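Local coordinates for protein twin-arginine translocation pathway signal (Rhodoferax ferrireducens, PDB 5IM2) that probably serves as the solute-binding component of a TRAP transporter, holding benzoate in its ligand pocket, at residues Thr114-Tyr118 / Arg192-Arg196; Arg122-Ile126 / Ala153-Asp159; Glu130-Met134 / Lys329-Val335. All blocks are in the same frame, centred on the assembly; numbering follows the deposited sequence.

Overall arrangement
All three contacts are largely buried, and each takes its first segment from the long connection between strand 111-114 and helix 138-152. Interaction 1 lies deepest, its centre about 8 Å from the centre of the chain, and touches the bound benzoate; the centres of interactions 2 and 3 are about 16 and 17 Å from it. Their chemistry differs accordingly: a ligand carboxylate gripped by polar groups in interaction 1, a salt-bridge network beside an aromatic stack in interaction 2, and apolar packing with a lysine laid over a phenylalanine ring, against two successive helices, in interaction 3. Pro116 packs on Phe123 to join interactions 1 and 2; Thr195 and Glu130 link 1 and 3 by a probable hydrogen bond.

Interaction 1 (Thr114-Tyr118 / Arg192-Arg196); sequences TIPGY and RGPTR. With BEZ (benzoic acid), chain B.
The Tyr118 ring turns its edge to Pro194 O and to benzoate O2, with Pro194 O 3.5 Å from Tyr118 CD1, while Ile115 CB of its own segment lies over the centre of one face. The Arg192 guanidinium has Pro194 CA over one face, offset toward the rim, and presents its edge to the ligand carboxylate. This is the carboxylate-binding pocket of a TRAP solute-binding protein, built here between the loop that follows strand 111-114 and the end of strand 190-193. Arg192 grips benzoate with two nearly straight hydrogen bonds, NH1 to O1 (2.8 Å, 171°) and NH2 to O2 (2.7 Å, 169°). Tyr118 OH donates a third, to O2 at 2.7 Å, and itself pairs with Leu214 N. The two guanidinium nitrogens also bond to Ala230 O and Met212 O, which would fix the rotation of the group.

Away from the ligand, Thr195 CG2 packs against Ile115 CG2 at 3.6 Å and Gly117 CA at 3.7 Å. With OG1 between the backbone N and carbonyl carbon (chi1 69°), its hydroxyl reaches Glu130 while the methyl meets Ile115. One water joins the segments, donating to Gly117 O (2.6 Å) and accepting from Arg196 N (2.9 Å).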
loop_
_atom_site.group_PDB
_atom_site.type_symbol
_atom_site.label_atom_id
_atom_site.label_comp_id
_atom_site.label_asym_id
_atom_site.label_seq_id
_atom_site.Cartn_x
_atom_site.Cartn_y
_atom_site.Cartn_z
ATOM N N THR A 114 -6.173 -5.416 1.785
ATOM C CA THR A 114 -6.654 -4.036 1.759
ATOM C C THR A 114 -5.560 -3.081 2.225
ATOM O O THR A 114 -4.516 -3.495 2.732
ATOM C CB THR A 114 -7.918 -3.873 2.626
ATOM O OG1 THR A 114 -8.596 -2.655 2.276
ATOM C CG2 THR A 114 -7.560 -3.857 4.137
ATOM N N ILE A 115 -5.812 -1.791 2.032
ATOM C CA ILE A 115 -5.021 -0.724 2.640
ATOM C C ILE A 115 -5.670 -0.349 3.976
ATOM O O ILE A 115 -6.824 0.133 3.977
ATOM C CB ILE A 115 -4.936 0.492 1.704
ATOM C CG1 ILE A 115 -4.136 0.121 0.445
ATOM C CG2 ILE A 115 -4.326 1.701 2.407
ATOM C CD1 ILE A 115 -3.867 1.237 -0.577
ATOM N N PRO A 116 -4.982 -0.549 5.124
ATOM C CA PRO A 116 -5.564 -0.133 6.413
ATOM C C PRO A 116 -6.081 1.301 6.419
ATOM O O PRO A 116 -7.181 1.523 6.922
ATOM C CB PRO A 116 -4.403 -0.344 7.397
ATOM C CG PRO A 116 -3.595 -1.469 6.749
ATOM C CD PRO A 116 -3.654 -1.166 5.291
ATOM N N GLY A 117 -5.337 2.252 5.835
ATOM C CA GLY A 117 -5.703 3.665 5.845
ATOM C C GLY A 117 -6.895 4.012 4.977
ATOM O O GLY A 117 -7.340 5.157 4.998
ATOM N N TYR A 118 -7.426 3.063 4.201
ATOM C CA TYR A 118 -8.745 3.291 3.608
ATOM C C TYR A 118 -9.830 3.497 4.669
ATOM O O TYR A 118 -10.890 4.040 4.351
ATOM C CB TYR A 118 -9.146 2.105 2.727
ATOM C CG TYR A 118 -8.526 2.026 1.337
ATOM C CD1 TYR A 118 -7.648 2.998 0.845
ATOM C CD2 TYR A 118 -8.797 0.922 0.514
ATOM C CE1 TYR A 118 -7.098 2.896 -0.448
ATOM C CE2 TYR A 118 -8.281 0.820 -0.748
ATOM C CZ TYR A 118 -7.434 1.804 -1.250
ATOM O OH TYR A 118 -6.953 1.647 -2.538
ATOM N N ARG A 192 -5.302 13.287 -5.589
ATOM C CA ARG A 192 -5.739 12.124 -4.818
ATOM C C ARG A 192 -4.583 11.478 -4.060
ATOM O O ARG A 192 -3.483 11.289 -4.603
ATOM C CB ARG A 192 -6.375 11.080 -5.744
ATOM C CG ARG A 192 -6.813 9.805 -5.063
ATOM C CD ARG A 192 -5.687 8.740 -4.997
ATOM N NE ARG A 192 -6.180 7.533 -4.358
ATOM C CZ ARG A 192 -5.462 6.425 -4.180
ATOM N NH1 ARG A 192 -4.184 6.357 -4.589
ATOM N NH2 ARG A 192 -6.026 5.396 -3.588
ATOM N N GLY A 193 -4.867 11.090 -2.813
ATOM C CA GLY A 193 -4.020 10.171 -2.084
ATOM C C GLY A 193 -4.842 9.046 -1.483
ATOM O O GLY A 193 -6.063 9.150 -1.316
ATOM N N PRO A 194 -4.175 7.956 -1.100
ATOM C CA PRO A 194 -4.897 6.777 -0.615
ATOM C C PRO A 194 -5.274 6.799 0.867
ATOM O O PRO A 194 -6.241 6.132 1.251
ATOM C CB PRO A 194 -3.906 5.640 -0.909
ATOM C CG PRO A 194 -2.529 6.309 -0.802
ATOM C CD PRO A 194 -2.755 7.687 -1.370
ATOM N N THR A 195 -4.519 7.532 1.693
ATOM C CA THR A 195 -4.679 7.501 3.140
ATOM C C THR A 195 -4.451 8.904 3.709
ATOM O O THR A 195 -3.835 9.749 3.063
ATOM C CB THR A 195 -3.675 6.565 3.770
ATOM O OG1 THR A 195 -2.379 7.159 3.608
ATOM C CG2 THR A 195 -3.709 5.192 3.109
ATOM N N ARG A 196 -4.830 9.101 4.976
ATOM C CA ARG A 196 -4.683 10.427 5.599
ATOM C C ARG A 196 -3.218 10.873 5.701
ATOM O O ARG A 196 -2.931 12.069 5.619
ATOM C CB ARG A 196 -5.364 10.441 6.973
ATOM C CG ARG A 196 -4.561 9.831 8.093
ATOM C CD ARG A 196 -5.194 10.068 9.468
ATOM N NE ARG A 196 -4.359 9.501 10.528
ATOM C CZ ARG A 196 -4.307 9.942 11.784
ATOM N NH1 ARG A 196 -5.048 10.975 12.178
ATOM N NH2 ARG A 196 -3.500 9.343 12.657
HETATM C C BEZ B . -3.651 2.938 -3.917
HETATM O O1 BEZ B . -2.933 3.974 -4.022
HETATM O O2 BEZ B . -4.804 3.036 -3.435
HETATM C C1 BEZ B . -3.134 1.615 -4.396
HETATM C C2 BEZ B . -3.922 0.475 -4.262
HETATM C C3 BEZ B . -3.432 -0.739 -4.746
HETATM C C4 BEZ B . -2.175 -0.798 -5.321
HETATM C C5 BEZ B . -1.387 0.332 -5.429
HETATM C C6 BEZ B . -1.875 1.556 -4.959
HETATM O O HOH W 1 -6.255 7.036 6.482
#

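Interaction 2 (Arg122-Ile126 / Ala153-Asp159); sequences RFPRI and ALDEFKD
The Arg125 side chain runs antiparallel alongside that of Glu156 and meets that of Asp155 almost perpendicularly; together the three form a salt-bridge network in this family 7 solute-binding fold. It ties the 122-126 loop to the turn that leads from helix 138-152 to strand 161-167. The guanidinium meets Asp155 end-on. NH2 reaches OD2 at 2.6 Å along a nearly straight bond lying in the guanidinium plane, but it comes at the oxygen from above the carboxylate plane, and the two flat groups are turned 52° from each other. NH1 makes the longer second bond, 3.1 Å to OD1, and Ala153 CB packs over one face of the group.

The Glu156 carboxylate also accepts hydrogen bonds from backbone amides. Its OE2 takes Arg125 N through the syn lone pair and Arg125 NE from above the carboxylate plane, at 3.1 Å. Its OE1 takes Ile126 N, again through the syn lone pair, at 2.8 Å. Two backbone amides in a stretch without regular secondary structure are thus satisfied by one buried carboxylate. The bend of the Arg125 chain at chi3 (-78°) lets NE face Glu156 while the terminal nitrogens turn to Asp155, and a water accepts from NH2 and donates to OE2.

Beside the network, Phe123 and Phe157 form an offset stack, with centroids 4.7 Å apart and planes at 25°. Phe157 CE1 lies over one face of Phe123, toward the rim, and Arg122 CG lies over the centre of the opposite face. Ile126 CD1 touches the edge of Phe157, whose side chain also packs on Met149 and Leu165. Arg122 has a salt bridge with Asp102 and Asp159 a hydrogen bond with Tyr101, and between themselves they make only a long salt bridge, NH2 to OD2 at 3.8 Å.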
loop_
_atom_site.group_PDB
_atom_site.type_symbol
_atom_site.label_atom_id
_atom_site.label_comp_id
_atom_site.label_asym_id
_atom_site.label_seq_id
_atom_site.Cartn_x
_atom_site.Cartn_y
_atom_site.Cartn_z
ATOM N N ARG A 122 -8.353 4.293 11.930
ATOM C CA ARG A 122 -8.564 3.001 12.587
ATOM C C ARG A 122 -7.245 2.317 12.953
ATOM O O ARG A 122 -7.164 1.629 13.977
ATOM C CB ARG A 122 -9.362 2.078 11.671
ATOM C CG ARG A 122 -9.527 0.649 12.123
ATOM C CD ARG A 122 -10.766 0.433 12.969
ATOM N NE ARG A 122 -11.099 -0.992 13.021
ATOM C CZ ARG A 122 -11.910 -1.627 12.168
ATOM N NH1 ARG A 122 -12.522 -0.983 11.170
ATOM N NH2 ARG A 122 -12.129 -2.928 12.324
ATOM N N PHE A 123 -6.213 2.472 12.127
ATOM C CA PHE A 123 -4.938 1.771 12.304
ATOM C C PHE A 123 -3.813 2.803 12.362
ATOM O O PHE A 123 -3.012 2.938 11.438
ATOM C CB PHE A 123 -4.706 0.747 11.194
ATOM C CG PHE A 123 -5.823 -0.201 11.015
ATOM C CD1 PHE A 123 -6.047 -1.221 11.945
ATOM C CD2 PHE A 123 -6.701 -0.077 9.938
ATOM C CE1 PHE A 123 -7.104 -2.115 11.796
ATOM C CE2 PHE A 123 -7.744 -0.966 9.783
ATOM C CZ PHE A 123 -7.945 -2.001 10.710
ATOM N N PRO A 124 -3.734 3.566 13.459
ATOM C CA PRO A 124 -2.805 4.698 13.481
ATOM C C PRO A 124 -1.345 4.308 13.503
ATOM O O PRO A 124 -0.530 5.036 12.932
ATOM C CB PRO A 124 -3.200 5.442 14.759
ATOM C CG PRO A 124 -3.842 4.421 15.627
ATOM C CD PRO A 124 -4.562 3.503 14.671
ATOM N N ARG A 125 -0.960 3.208 14.149
ATOM C CA ARG A 125 0.479 2.991 14.321
ATOM C C ARG A 125 1.176 2.479 13.056
ATOM O O ARG A 125 2.366 2.766 12.844
ATOM C CB ARG A 125 0.714 2.028 15.480
ATOM C CG ARG A 125 0.445 2.628 16.821
ATOM C CD ARG A 125 0.377 1.587 17.895
ATOM N NE ARG A 125 -0.903 0.915 17.870
ATOM C CZ ARG A 125 -1.330 0.073 18.808
ATOM N NH1 ARG A 125 -0.558 -0.241 19.844
ATOM N NH2 ARG A 125 -2.528 -0.471 18.696
ATOM N N ILE A 126 0.477 1.728 12.194
ATOM C CA ILE A 126 1.123 1.229 10.990
ATOM C C ILE A 126 1.434 2.364 10.018
ATOM O O ILE A 126 2.255 2.209 9.099
ATOM C CB ILE A 126 0.256 0.147 10.323
ATOM C CG1 ILE A 126 1.086 -0.585 9.281
ATOM C CG2 ILE A 126 -0.992 0.721 9.702
ATOM C CD1 ILE A 126 0.302 -1.670 8.518
ATOM N N ALA A 153 3.176 -3.252 18.072
ATOM C CA ALA A 153 1.787 -2.845 17.911
ATOM C C ALA A 153 0.939 -4.074 17.602
ATOM O O ALA A 153 0.103 -4.073 16.693
ATOM C CB ALA A 153 1.643 -1.789 16.815
ATOM N N LEU A 154 1.117 -5.130 18.401
ATOM C CA LEU A 154 0.408 -6.375 18.149
ATOM C C LEU A 154 -1.090 -6.221 18.359
ATOM O O LEU A 154 -1.874 -6.942 17.736
ATOM C CB LEU A 154 0.985 -7.472 19.035
ATOM C CG LEU A 154 0.472 -8.892 18.819
ATOM C CD1 LEU A 154 0.809 -9.425 17.425
ATOM C CD2 LEU A 154 1.054 -9.766 19.907
ATOM N N ASP A 155 -1.515 -5.274 19.194
ATOM C CA ASP A 155 -2.944 -5.129 19.454
ATOM C C ASP A 155 -3.680 -4.371 18.354
ATOM O O ASP A 155 -4.910 -4.368 18.355
ATOM C CB ASP A 155 -3.167 -4.408 20.771
ATOM C CG ASP A 155 -2.526 -3.057 20.780
ATOM O OD1 ASP A 155 -1.284 -2.998 20.944
ATOM O OD2 ASP A 155 -3.252 -2.061 20.593
ATOM N N GLU A 156 -2.970 -3.737 17.412
ATOM C CA GLU A 156 -3.634 -2.907 16.407
ATOM C C GLU A 156 -4.505 -3.727 15.471
ATOM O O GLU A 156 -5.537 -3.226 14.992
ATOM C CB GLU A 156 -2.597 -2.108 15.591
ATOM C CG GLU A 156 -3.152 -1.268 14.432
ATOM C CD GLU A 156 -2.401 0.054 14.250
ATOM O OE1 GLU A 156 -1.730 0.245 13.188
ATOM O OE2 GLU A 156 -2.464 0.891 15.180
ATOM N N PHE A 157 -4.109 -4.965 15.192
ATOM C CA PHE A 157 -4.862 -5.847 14.317
ATOM C C PHE A 157 -5.340 -7.093 15.056
ATOM O O PHE A 157 -5.530 -8.142 14.437
ATOM C CB PHE A 157 -4.022 -6.276 13.119
ATOM C CG PHE A 157 -3.699 -5.165 12.123
ATOM C CD1 PHE A 157 -4.680 -4.646 11.279
ATOM C CD2 PHE A 157 -2.403 -4.689 11.995
ATOM C CE1 PHE A 157 -4.372 -3.668 10.357
ATOM C CE2 PHE A 157 -2.099 -3.688 11.064
ATOM C CZ PHE A 157 -3.083 -3.192 10.248
ATOM N N LYS A 158 -5.516 -7.005 16.370
ATOM C CA LYS A 158 -5.744 -8.211 17.165
ATOM C C LYS A 158 -7.101 -8.840 16.902
ATOM O O LYS A 158 -7.337 -9.972 17.354
ATOM C CB LYS A 158 -5.606 -7.908 18.658
ATOM C CG LYS A 158 -6.638 -6.932 19.202
ATOM C CD LYS A 158 -6.463 -6.744 20.704
ATOM C CE LYS A 158 -7.638 -6.003 21.309
ATOM N NZ LYS A 158 -7.235 -4.696 21.894
ATOM N N ASP A 159 -7.973 -8.164 16.151
ATOM C CA ASP A 159 -9.283 -8.712 15.857
ATOM C C ASP A 159 -9.283 -9.562 14.592
ATOM O O ASP A 159 -10.328 -10.130 14.246
ATOM C CB ASP A 159 -10.344 -7.596 15.788
ATOM C CG ASP A 159 -9.929 -6.410 14.935
ATOM O OD1 ASP A 159 -8.763 -6.345 14.509
ATOM O OD2 ASP A 159 -10.790 -5.519 14.717
HETATM O O HOH W 2 -4.497 0.790 17.013
#

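Interaction 3 (Glu130-Met134 / Lys329-Val335)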
loop_
_atom_site.group_PDB
_atom_site.type_symbol
_atom_site.label_atom_id
_atom_site.label_comp_id
_atom_site.label_asym_id
_atom_site.label_seq_id
_atom_site.Cartn_x
_atom_site.Cartn_y
_atom_site.Cartn_z
ATOM N N GLU A 130 4.050 5.246 6.017
ATOM C CA GLU A 130 3.468 6.134 5.021
ATOM C C GLU A 130 3.962 7.567 5.164
ATOM O O GLU A 130 3.588 8.424 4.356
ATOM C CB GLU A 130 1.932 6.107 5.120
ATOM C CG GLU A 130 1.397 4.708 4.832
ATOM C CD GLU A 130 -0.112 4.579 4.897
ATOM O OE1 GLU A 130 -0.790 5.513 5.349
ATOM O OE2 GLU A 130 -0.609 3.511 4.494
ATOM N N LEU A 131 4.851 7.837 6.121
ATOM C CA LEU A 131 5.381 9.172 6.322
ATOM C C LEU A 131 6.396 9.512 5.238
ATOM O O LEU A 131 6.908 8.632 4.541
ATOM C CB LEU A 131 6.030 9.284 7.706
ATOM C CG LEU A 131 5.097 9.042 8.899
ATOM C CD1 LEU A 131 5.895 8.984 10.146
ATOM C CD2 LEU A 131 4.068 10.138 8.994
ATOM N N PRO A 132 6.708 10.784 5.055
ATOM C CA PRO A 132 7.542 11.146 3.910
ATOM C C PRO A 132 8.932 10.523 4.008
ATOM O O PRO A 132 9.561 10.514 5.075
ATOM C CB PRO A 132 7.578 12.677 3.971
ATOM C CG PRO A 132 6.303 13.013 4.588
ATOM C CD PRO A 132 6.076 11.971 5.649
ATOM N N PHE A 133 9.400 9.993 2.884
ATOM C CA PHE A 133 10.803 9.564 2.729
ATOM C C PHE A 133 11.220 8.581 3.834
ATOM O O PHE A 133 12.228 8.770 4.535
ATOM C CB PHE A 133 11.719 10.788 2.664
ATOM C CG PHE A 133 11.426 11.667 1.478
ATOM C CD1 PHE A 133 11.878 11.319 0.232
ATOM C CD2 PHE A 133 10.660 12.808 1.603
ATOM C CE1 PHE A 133 11.599 12.072 -0.860
ATOM C CE2 PHE A 133 10.377 13.580 0.507
ATOM C CZ PHE A 133 10.861 13.229 -0.737
ATOM N N MET A 134 10.402 7.531 4.006
ATOM C CA MET A 134 10.679 6.424 4.931
ATOM C C MET A 134 11.259 5.195 4.241
ATOM O O MET A 134 12.164 4.547 4.791
ATOM C CB MET A 134 9.410 6.002 5.672
ATOM C CG MET A 134 8.882 6.982 6.672
ATOM S SD MET A 134 9.957 7.134 8.118
ATOM C CE MET A 134 9.776 5.536 8.829
ATOM N N LYS A 329 11.275 17.245 0.854
ATOM C CA LYS A 329 11.429 16.777 2.238
ATOM C C LYS A 329 11.326 17.943 3.211
ATOM O O LYS A 329 10.780 17.806 4.319
ATOM C CB LYS A 329 12.771 16.061 2.447
ATOM C CG LYS A 329 13.279 15.290 1.257
ATOM C CD LYS A 329 14.492 14.418 1.575
ATOM C CE LYS A 329 14.918 13.646 0.327
ATOM N NZ LYS A 329 16.060 12.729 0.563
ATOM N N ARG A 330 11.850 19.097 2.807
ATOM C CA ARG A 330 11.774 20.294 3.630
ATOM C C ARG A 330 10.322 20.696 3.870
ATOM O O ARG A 330 9.920 20.988 5.006
ATOM C CB ARG A 330 12.544 21.417 2.941
ATOM C CG ARG A 330 12.735 22.638 3.790
ATOM C CD ARG A 330 13.090 23.840 2.945
ATOM N NE ARG A 330 14.262 23.600 2.110
ATOM C CZ ARG A 330 15.518 23.748 2.514
ATOM N NH1 ARG A 330 15.788 24.134 3.760
ATOM N NH2 ARG A 330 16.508 23.515 1.662
ATOM N N LYS A 331 9.518 20.697 2.803
ATOM C CA LYS A 331 8.128 21.126 2.897
ATOM C C LYS A 331 7.286 20.125 3.663
ATOM O O LYS A 331 6.287 20.502 4.287
ATOM C CB LYS A 331 7.540 21.325 1.500
ATOM C CG LYS A 331 7.932 22.629 0.823
ATOM C CD LYS A 331 6.918 23.041 -0.247
ATOM C CE LYS A 331 7.236 24.432 -0.790
ATOM N NZ LYS A 331 6.588 24.708 -2.105
ATOM N N ALA A 332 7.691 18.865 3.654
ATOM C CA ALA A 332 6.908 17.778 4.221
ATOM C C ALA A 332 7.390 17.358 5.593
ATOM O O ALA A 332 6.826 16.424 6.171
ATOM C CB ALA A 332 6.953 16.583 3.279
ATOM N N ALA A 333 8.416 18.032 6.117
ATOM C CA ALA A 333 9.121 17.573 7.307
ATOM C C ALA A 333 8.231 17.584 8.542
ATOM O O ALA A 333 8.476 16.844 9.508
ATOM C CB ALA A 333 10.342 18.467 7.528
ATOM N N VAL A 334 7.205 18.425 8.544
ATOM C CA VAL A 334 6.349 18.502 9.709
ATOM C C VAL A 334 5.434 17.288 9.817
ATOM O O VAL A 334 4.894 17.030 10.892
ATOM C CB VAL A 334 5.541 19.811 9.691
ATOM C CG1 VAL A 334 4.767 19.940 8.417
ATOM C CG2 VAL A 334 4.621 19.888 10.901
ATOM N N VAL A 335 5.234 16.530 8.728
ATOM C CA VAL A 335 4.263 15.443 8.770
ATOM C C VAL A 335 4.638 14.423 9.836
ATOM O O VAL A 335 3.773 13.945 10.571
ATOM C CB VAL A 335 4.099 14.755 7.397
ATOM C CG1 VAL A 335 3.078 13.629 7.481
ATOM C CG2 VAL A 335 3.630 15.739 6.359
#
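Lys329 NZ stands off-centre above the Phe133 ring in a cation-pi contact, 4.9 Å from the centroid and 30° from the ring normal. The same nitrogen donates to Gly255 O and makes a weak hydrogen bond with Gln326 OE1, so the charged end is held chiefly by Gly255 O, with the ring as a looser neighbour. Most of the touching falls to the aliphatic part of the lysine. Its CG makes a CH-pi contact over the ring face, 3.7 Å from the centroid, and lies 3.5 Å from Phe133 CE2. Farther along, CE passes 3.8 Å from Phe133 CD1. The lysine chain is extended beyond CG, and it runs across the ring from the CE2 side to the CD1 side before NZ reaches its oxygen partners. Were Phe133 replaced by an alanine, a gap would probably open against the lysine methylenes and the ammonium group would lose its aromatic partner.

Next to this pair, Pro132 sits where helix 322-332 passes into helix 334-345. Its CG meets Ala332 CB at 3.9 Å and its CD meets Val335 CB at 3.8 Å, two adjacent ring carbons against residues three apart in the chain. Ala332 O, which also lies close to the proline ring, accepts a hydrogen bond from Val335 N at 3.0 Å. Leu131 extends the apolar patch, with CD2 placed 3.9 Å from Val335 CG1.

Apart from the lysine ammonium, the contact is apolar packing of a loop on the junction of two helices. Helix 196-205 adjoins it through Gln197, which touches both Leu131 and Val335, and Leu131 also packs on Leu354 of helix 350-367 and on Trp339 of helix 334-345.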